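Local coordinates for nematode fatty acid retinoid binding protein (Necator americanus, PDB 4XCP) that probably binds lipids, as expected of the nematode fatty acid and retinol-binding proteins, and here holds palmitic acid, at residues 125-136 with 158-169. Residues are numbered along the deposited sequence; the frame is centred on the assembly and turned at random.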
loop_
_atom_site.group_PDB
_atom_site.type_symbol
_atom_site.label_atom_id
_atom_site.label_comp_id
_atom_site.label_asym_id
_atom_site.label_seq_id
_atom_site.Cartn_x
_atom_site.Cartn_y
_atom_site.Cartn_z
ATOM N N LEU A 125 9.575 -6.715 -6.325
ATOM C CA LEU A 125 9.332 -5.551 -5.490
ATOM C C LEU A 125 10.112 -4.355 -6.013
ATOM O O LEU A 125 9.546 -3.265 -6.110
ATOM C CB LEU A 125 9.641 -5.827 -4.016
ATOM C CG LEU A 125 8.785 -6.907 -3.326
ATOM C CD1 LEU A 125 9.386 -7.283 -1.999
ATOM C CD2 LEU A 125 7.349 -6.447 -3.119
ATOM N N LYS A 126 11.386 -4.574 -6.422
ATOM C CA LYS A 126 12.241 -3.532 -6.987
ATOM C C LYS A 126 11.592 -2.974 -8.251
ATOM O O LYS A 126 11.587 -1.755 -8.458
ATOM C CB LYS A 126 13.634 -4.095 -7.319
ATOM C CG LYS A 126 14.532 -4.386 -6.115
ATOM C CD LYS A 126 15.925 -4.785 -6.589
ATOM C CE LYS A 126 16.904 -4.959 -5.456
ATOM N NZ LYS A 126 17.063 -6.389 -5.075
ATOM N N ALA A 127 11.022 -3.872 -9.085
ATOM C CA ALA A 127 10.338 -3.500 -10.326
ATOM C C ALA A 127 9.092 -2.658 -10.023
ATOM O O ALA A 127 8.895 -1.655 -10.708
ATOM C CB ALA A 127 9.965 -4.738 -11.127
ATOM N N SER A 128 8.306 -3.003 -8.961
ATOM C CA SER A 128 7.125 -2.196 -8.609
ATOM C C SER A 128 7.499 -0.791 -8.114
ATOM O O SER A 128 6.849 0.170 -8.505
ATOM C CB SER A 128 6.210 -2.902 -7.605
ATOM O OG SER A 128 6.817 -3.071 -6.337
ATOM N N VAL A 129 8.560 -0.675 -7.299
ATOM C CA VAL A 129 9.035 0.614 -6.766
ATOM C C VAL A 129 9.588 1.483 -7.895
ATOM O O VAL A 129 9.343 2.695 -7.928
ATOM C CB VAL A 129 10.050 0.421 -5.601
ATOM C CG1 VAL A 129 10.667 1.750 -5.154
ATOM C CG2 VAL A 129 9.385 -0.287 -4.419
ATOM N N LYS A 130 10.348 0.858 -8.808
ATOM C CA LYS A 130 10.931 1.519 -9.972
ATOM C C LYS A 130 9.836 2.206 -10.799
ATOM O O LYS A 130 9.995 3.379 -11.142
ATOM C CB LYS A 130 11.746 0.512 -10.819
ATOM C CG LYS A 130 12.679 1.168 -11.836
ATOM C CD LYS A 130 13.468 0.113 -12.609
ATOM C CE LYS A 130 14.267 0.681 -13.762
ATOM N NZ LYS A 130 15.407 1.527 -13.309
ATOM N N GLU A 131 8.704 1.510 -11.041
ATOM C CA GLU A 131 7.562 2.078 -11.759
ATOM C C GLU A 131 6.894 3.231 -10.998
ATOM O O GLU A 131 6.587 4.247 -11.604
ATOM C CB GLU A 131 6.517 1.007 -12.120
ATOM C CG GLU A 131 5.417 1.509 -13.063
ATOM C CD GLU A 131 5.835 2.299 -14.297
ATOM O OE1 GLU A 131 6.987 2.147 -14.769
ATOM O OE2 GLU A 131 5.001 3.096 -14.783
ATOM N N VAL A 132 6.628 3.049 -9.693
ATOM C CA VAL A 132 6.007 4.067 -8.838
ATOM C C VAL A 132 6.914 5.333 -8.824
ATOM O O VAL A 132 6.421 6.444 -9.013
ATOM C CB VAL A 132 5.706 3.495 -7.416
ATOM C CG1 VAL A 132 5.357 4.604 -6.427
ATOM C CG2 VAL A 132 4.578 2.456 -7.472
ATOM N N LEU A 133 8.231 5.145 -8.640
ATOM C CA LEU A 133 9.181 6.249 -8.671
ATOM C C LEU A 133 9.152 6.968 -10.027
ATOM O O LEU A 133 9.073 8.188 -10.053
ATOM C CB LEU A 133 10.606 5.800 -8.290
ATOM C CG LEU A 133 11.718 6.867 -8.402
ATOM C CD1 LEU A 133 11.482 8.046 -7.445
ATOM C CD2 LEU A 133 13.086 6.251 -8.196
ATOM N N LYS A 134 9.160 6.214 -11.129
ATOM C CA LYS A 134 9.100 6.733 -12.501
ATOM C C LYS A 134 7.827 7.607 -12.691
ATOM O O LYS A 134 7.917 8.707 -13.239
ATOM C CB LYS A 134 9.111 5.551 -13.498
ATOM C CG LYS A 134 9.133 5.967 -14.968
ATOM C CD LYS A 134 9.308 4.783 -15.908
ATOM C CE LYS A 134 9.321 5.251 -17.345
ATOM N NZ LYS A 134 8.949 4.166 -18.289
ATOM N N LEU A 135 6.662 7.116 -12.230
ATOM C CA LEU A 135 5.414 7.867 -12.303
ATOM C C LEU A 135 5.488 9.143 -11.437
ATOM O O LEU A 135 4.957 10.182 -11.821
ATOM C CB LEU A 135 4.236 6.991 -11.872
ATOM C CG LEU A 135 3.931 5.805 -12.781
ATOM C CD1 LEU A 135 2.957 4.876 -12.135
ATOM C CD2 LEU A 135 3.452 6.258 -14.153
ATOM N N TYR A 136 6.160 9.058 -10.282
ATOM C CA TYR A 136 6.354 10.196 -9.402
ATOM C C TYR A 136 7.199 11.238 -10.140
ATOM O O TYR A 136 6.809 12.402 -10.200
ATOM C CB TYR A 136 7.008 9.768 -8.075
ATOM C CG TYR A 136 7.377 10.947 -7.205
ATOM C CD1 TYR A 136 6.425 11.565 -6.395
ATOM C CD2 TYR A 136 8.659 11.499 -7.247
ATOM C CE1 TYR A 136 6.745 12.678 -5.624
ATOM C CE2 TYR A 136 8.994 12.604 -6.468
ATOM C CZ TYR A 136 8.033 13.189 -5.660
ATOM O OH TYR A 136 8.346 14.288 -4.908
ATOM N N PHE A 158 10.760 9.218 -1.931
ATOM C CA PHE A 158 11.042 9.515 -3.339
ATOM C C PHE A 158 12.150 10.545 -3.496
ATOM O O PHE A 158 13.133 10.265 -4.165
ATOM C CB PHE A 158 9.772 9.953 -4.090
ATOM C CG PHE A 158 8.649 8.939 -4.116
ATOM C CD1 PHE A 158 8.887 7.619 -4.495
ATOM C CD2 PHE A 158 7.338 9.324 -3.856
ATOM C CE1 PHE A 158 7.848 6.684 -4.513
ATOM C CE2 PHE A 158 6.297 8.397 -3.892
ATOM C CZ PHE A 158 6.562 7.077 -4.192
ATOM N N GLU A 159 12.023 11.700 -2.832
ATOM C CA GLU A 159 12.970 12.825 -2.891
ATOM C C GLU A 159 14.369 12.545 -2.344
ATOM O O GLU A 159 15.334 13.053 -2.907
ATOM C CB GLU A 159 12.383 14.068 -2.191
ATOM C CG GLU A 159 11.266 14.748 -2.971
ATOM C CD GLU A 159 11.661 15.304 -4.330
ATOM O OE1 GLU A 159 12.812 15.777 -4.473
ATOM O OE2 GLU A 159 10.813 15.282 -5.251
ATOM N N SER A 160 14.482 11.770 -1.241
ATOM C CA SER A 160 15.767 11.440 -0.608
ATOM C C SER A 160 16.652 10.497 -1.417
ATOM O O SER A 160 17.833 10.357 -1.095
ATOM C CB SER A 160 15.536 10.814 0.764
ATOM O OG SER A 160 14.896 9.557 0.606
ATOM N N GLY A 161 16.073 9.802 -2.389
ATOM C CA GLY A 161 16.789 8.797 -3.167
ATOM C C GLY A 161 16.637 7.405 -2.571
ATOM O O GLY A 161 17.207 6.443 -3.088
ATOM N N LYS A 162 15.851 7.282 -1.484
ATOM C CA LYS A 162 15.590 6.010 -0.798
ATOM C C LYS A 162 14.899 4.993 -1.715
ATOM O O LYS A 162 15.322 3.834 -1.763
ATOM C CB LYS A 162 14.791 6.236 0.497
ATOM C CG LYS A 162 14.911 5.093 1.493
ATOM C CD LYS A 162 14.195 5.404 2.810
ATOM C CE LYS A 162 14.276 4.265 3.800
ATOM N NZ LYS A 162 15.636 4.116 4.391
ATOM N N ALA A 163 13.875 5.428 -2.474
ATOM C CA ALA A 163 13.175 4.543 -3.416
ATOM C C ALA A 163 14.117 4.094 -4.551
ATOM O O ALA A 163 14.104 2.916 -4.916
ATOM C CB ALA A 163 11.946 5.236 -3.995
ATOM N N ALA A 164 14.947 5.023 -5.080
ATOM C CA ALA A 164 15.898 4.735 -6.155
ATOM C C ALA A 164 16.962 3.740 -5.706
ATOM O O ALA A 164 17.270 2.825 -6.456
ATOM C CB ALA A 164 16.538 6.020 -6.664
ATOM N N LYS A 165 17.488 3.891 -4.474
ATOM C CA LYS A 165 18.472 2.981 -3.864
ATOM C C LYS A 165 17.904 1.555 -3.817
ATOM O O LYS A 165 18.576 0.626 -4.253
ATOM C CB LYS A 165 18.829 3.438 -2.438
ATOM C CG LYS A 165 20.183 4.128 -2.317
ATOM C CD LYS A 165 20.389 4.752 -0.928
ATOM C CE LYS A 165 19.944 6.202 -0.851
ATOM N NZ LYS A 165 19.792 6.670 0.554
ATOM N N PHE A 166 16.656 1.388 -3.335
ATOM C CA PHE A 166 16.012 0.074 -3.287
ATOM C C PHE A 166 15.794 -0.519 -4.679
ATOM O O PHE A 166 16.120 -1.683 -4.900
ATOM C CB PHE A 166 14.675 0.129 -2.521
ATOM C CG PHE A 166 13.955 -1.200 -2.519
ATOM C CD1 PHE A 166 14.351 -2.224 -1.661
ATOM C CD2 PHE A 166 12.906 -1.445 -3.400
ATOM C CE1 PHE A 166 13.706 -3.467 -1.685
ATOM C CE2 PHE A 166 12.269 -2.690 -3.423
ATOM C CZ PHE A 166 12.679 -3.691 -2.571
ATOM N N ALA A 167 15.209 0.264 -5.601
ATOM C CA ALA A 167 14.892 -0.171 -6.961
ATOM C C ALA A 167 16.144 -0.588 -7.758
ATOM O O ALA A 167 16.038 -1.362 -8.708
ATOM C CB ALA A 167 14.132 0.929 -7.688
ATOM N N GLY A 168 17.305 -0.095 -7.336
ATOM C CA GLY A 168 18.592 -0.397 -7.948
ATOM C C GLY A 168 18.946 0.603 -9.020
ATOM O O GLY A 168 20.064 1.132 -9.030
ATOM N N GLU A 169 17.967 0.879 -9.924
ATOM C CA GLU A 169 18.040 1.805 -11.065
ATOM C C GLU A 169 19.049 1.335 -12.112
ATOM O O GLU A 169 18.962 0.200 -12.582
ATOM C CB GLU A 169 18.310 3.261 -10.624
ATOM C CG GLU A 169 17.252 3.847 -9.703
ATOM C CD GLU A 169 16.041 4.443 -10.394
ATOM O OE1 GLU A 169 15.017 3.734 -10.519
ATOM O OE2 GLU A 169 16.105 5.633 -10.781
HETATM O O HOH W 1 12.417 4.723 -11.661
#
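Helix 162-167 runs back along 125-136 at 144° between their N-to-C directions, the axes 8.7 Å apart at closest approach, and the backbones come nearest where K126 meets A167. At that end the F166 ring lies beside the first turn of 125-136. The F166 chi1 of 177° carries the ring across to L125, K126 and V129. K126 CG lies over one face, offset toward the rim, 4.2 Å from the F166 ring centroid, a CH-pi contact, while CD and CE run on past F166 O. V129 spreads its two branches: CG2 reaches F166 CD2, while CG1 sits 3.9 Å from A163 CB. A167 CB rests against the backbone of 125-136, touching K126 O and K130 N.

Further along, L133 forks in the same way, CD1 touching F158 CD1 and CD2 3.8 Å from A164 CB. F158 and Y136 form an offset stack, centroids 4.7 Å apart and planes 26° from parallel, with F158 CB over the tyrosine face. V132 CG1 meets the F158 ring at CZ. E159 OE2 lies at the edge of the tyrosine ring, in its plane, and accepts from Y136 OH at 2.7 Å through its anti lone pair. The poorly ordered E169 ends the modelled chain with a long salt bridge, OE1 to K130 NZ at 3.6 Å, and a water links this OE1 to K130 O.

G161, with positive phi, has left the helical backbone and stands at the N-cap position of 162-167, where the chain turns and presents both pieces to one helix. F147 of helix 141-150 packs on Y136 and F158, and L125 touches helix 94-115, with a bound palmitic acid about 6 Å from its side chain. This is roughly antiparallel helix packing of the all-helical Gp-FAR-1 fold, its C-terminal helix closing over helix 122-138.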